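Local structure of Baccell_00856 (Bacteroides cellulosilyticus DSM 14838, 5MVH) at residues 301-304 and 305-308. The protein is a glycoside hydrolase with a beta-propeller fold, probably acting as a rhamnosidase that cleaves rhamnose-containing glycans. Residues are numbered along the deposited sequence; the frame is centred on the assembly and turned at random.
Sequences WHDG and QMWH
Asp303 and His308 show how a single carboxylate can tie a tight turn to the strand that leaves it. The aspartate's chi1 of 64° sets CG between its own backbone N and carbonyl carbon, which bends the carboxylate back over the turn. From there OD1 accepts two amides: Gln305 N at 2.8 Å, nearly in line with the C-O bond, and Met306 N at 2.9 Å on the syn side. The second oxygen, OD2, accepts a hydrogen bond from His308 NE2 at 2.7 Å; OD2 lies in the imidazole plane, whereas NE2 stands well above the carboxylate plane. Losing the carboxylate to an alanine here is likely to leave the Gln305 and Met306 amides without their shared acceptor and the His308 ring freer to turn.

His308 can be followed outward from its backbone. CB sits over the six-membered ring of Trp301, 3.4 Å from its centroid, in a CH-pi contact. CG stays close to the indole's CZ2 and CE2, and CD2 passes 3.6 Å from Trp301 NE1, with the two rings making an offset stack, their planes 29° apart. NE2 then reaches the aspartate. Tyr282 adds a nearly parallel ring beside Trp301.

On the other face of the sheet His302 turns the edge of its ring toward the face of Trp307, while its CB rests over the indole's six-membered ring. Trp307 NE1 hydrogen-bonds to Glu256 OE2, and a water links His302 NE2 to Gln305 O. Paired backbone bonds between Trp301 and His308, with Asp303 N to Met306 O beyond them, close the ladder. The whole is an antiparallel beta hairpin whose turn is bridged by the Asp303 side chain, joining strands 296-302 and 307-311, the last two strands of a four-stranded blade of the beta-propeller.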
loop_
_atom_site.group_PDB
_atom_site.type_symbol
_atom_site.label_atom_id
_atom_site.label_comp_id
_atom_site.label_asym_id
_atom_site.label_seq_id
_atom_site.Cartn_x
_atom_site.Cartn_y
_atom_site.Cartn_z
ATOM N N TRP A 301 -2.865 0.016 -16.663
ATOM C CA TRP A 301 -3.271 -1.380 -16.520
ATOM C C TRP A 301 -2.974 -2.187 -17.764
ATOM O O TRP A 301 -2.831 -1.615 -18.832
ATOM C CB TRP A 301 -4.750 -1.501 -16.169
ATOM C CG TRP A 301 -5.763 -1.329 -17.299
ATOM C CD1 TRP A 301 -6.464 -2.339 -17.936
ATOM C CD2 TRP A 301 -6.248 -0.098 -17.855
ATOM N NE1 TRP A 301 -7.323 -1.808 -18.867
ATOM C CE2 TRP A 301 -7.203 -0.435 -18.849
ATOM C CE3 TRP A 301 -5.946 1.259 -17.641
ATOM C CZ2 TRP A 301 -7.867 0.543 -19.621
ATOM C CZ3 TRP A 301 -6.602 2.230 -18.412
ATOM C CH2 TRP A 301 -7.557 1.858 -19.391
ATOM N N HIS A 302 -2.851 -3.494 -17.571
ATOM C CA HIS A 302 -2.609 -4.440 -18.667
ATOM C C HIS A 302 -3.828 -5.318 -18.718
ATOM O O HIS A 302 -4.240 -5.886 -17.693
ATOM C CB HIS A 302 -1.377 -5.287 -18.411
ATOM C CG HIS A 302 -0.903 -6.056 -19.600
ATOM N ND1 HIS A 302 -1.325 -7.334 -19.888
ATOM C CD2 HIS A 302 -0.023 -5.725 -20.570
ATOM C CE1 HIS A 302 -0.706 -7.766 -20.968
ATOM N NE2 HIS A 302 0.094 -6.809 -21.398
ATOM N N ASP A 303 -4.413 -5.441 -19.902
ATOM C CA ASP A 303 -5.684 -6.158 -20.059
ATOM C C ASP A 303 -5.563 -7.614 -20.511
ATOM O O ASP A 303 -6.553 -8.234 -20.937
ATOM C CB ASP A 303 -6.606 -5.362 -20.999
ATOM C CG ASP A 303 -6.072 -5.245 -22.407
ATOM O OD1 ASP A 303 -5.045 -5.895 -22.725
ATOM O OD2 ASP A 303 -6.690 -4.485 -23.182
ATOM N N GLY A 304 -4.353 -8.164 -20.428
ATOM C CA GLY A 304 -4.053 -9.485 -20.952
ATOM C C GLY A 304 -3.434 -9.438 -22.343
ATOM O O GLY A 304 -2.804 -10.408 -22.766
ATOM N N GLN A 305 -3.649 -8.343 -23.066
ATOM C CA GLN A 305 -3.054 -8.098 -24.387
ATOM C C GLN A 305 -2.057 -6.935 -24.465
ATOM O O GLN A 305 -1.043 -7.016 -25.175
ATOM C CB GLN A 305 -4.185 -7.842 -25.411
ATOM C CG GLN A 305 -5.080 -9.055 -25.662
ATOM C CD GLN A 305 -4.355 -10.189 -26.345
ATOM O OE1 GLN A 305 -3.624 -9.976 -27.302
ATOM N NE2 GLN A 305 -4.532 -11.396 -25.841
ATOM N N MET A 306 -2.372 -5.826 -23.813
ATOM C CA MET A 306 -1.546 -4.618 -23.912
ATOM C C MET A 306 -1.687 -3.749 -22.686
ATOM O O MET A 306 -2.640 -3.890 -21.908
ATOM C CB MET A 306 -1.964 -3.769 -25.127
ATOM C CG MET A 306 -3.421 -3.376 -25.100
ATOM S SD MET A 306 -4.018 -2.554 -26.604
ATOM C CE MET A 306 -3.070 -1.047 -26.540
ATOM N N TRP A 307 -0.762 -2.806 -22.582
ATOM C CA TRP A 307 -0.773 -1.764 -21.553
ATOM C C TRP A 307 -1.642 -0.593 -21.962
ATOM O O TRP A 307 -1.652 -0.194 -23.125
ATOM C CB TRP A 307 0.649 -1.271 -21.279
ATOM C CG TRP A 307 1.449 -2.255 -20.495
ATOM C CD1 TRP A 307 2.427 -3.083 -20.956
ATOM C CD2 TRP A 307 1.302 -2.542 -19.105
ATOM N NE1 TRP A 307 2.922 -3.845 -19.941
ATOM C CE2 TRP A 307 2.244 -3.544 -18.787
ATOM C CE3 TRP A 307 0.496 -2.013 -18.088
ATOM C CZ2 TRP A 307 2.392 -4.047 -17.496
ATOM C CZ3 TRP A 307 0.631 -2.525 -16.789
ATOM C CH2 TRP A 307 1.563 -3.514 -16.501
ATOM N N HIS A 308 -2.332 -0.011 -20.994
ATOM C CA HIS A 308 -3.086 1.203 -21.208
ATOM C C HIS A 308 -2.755 2.207 -20.103
ATOM O O HIS A 308 -2.463 1.812 -18.982
ATOM C CB HIS A 308 -4.593 0.973 -21.155
ATOM C CG HIS A 308 -5.108 -0.085 -22.089
ATOM N ND1 HIS A 308 -5.417 0.159 -23.414
ATOM C CD2 HIS A 308 -5.378 -1.391 -21.876
ATOM C CE1 HIS A 308 -5.862 -0.956 -23.966
ATOM N NE2 HIS A 308 -5.834 -1.912 -23.054
HETATM O O HOH W 1 1.699 -7.085 -23.566
#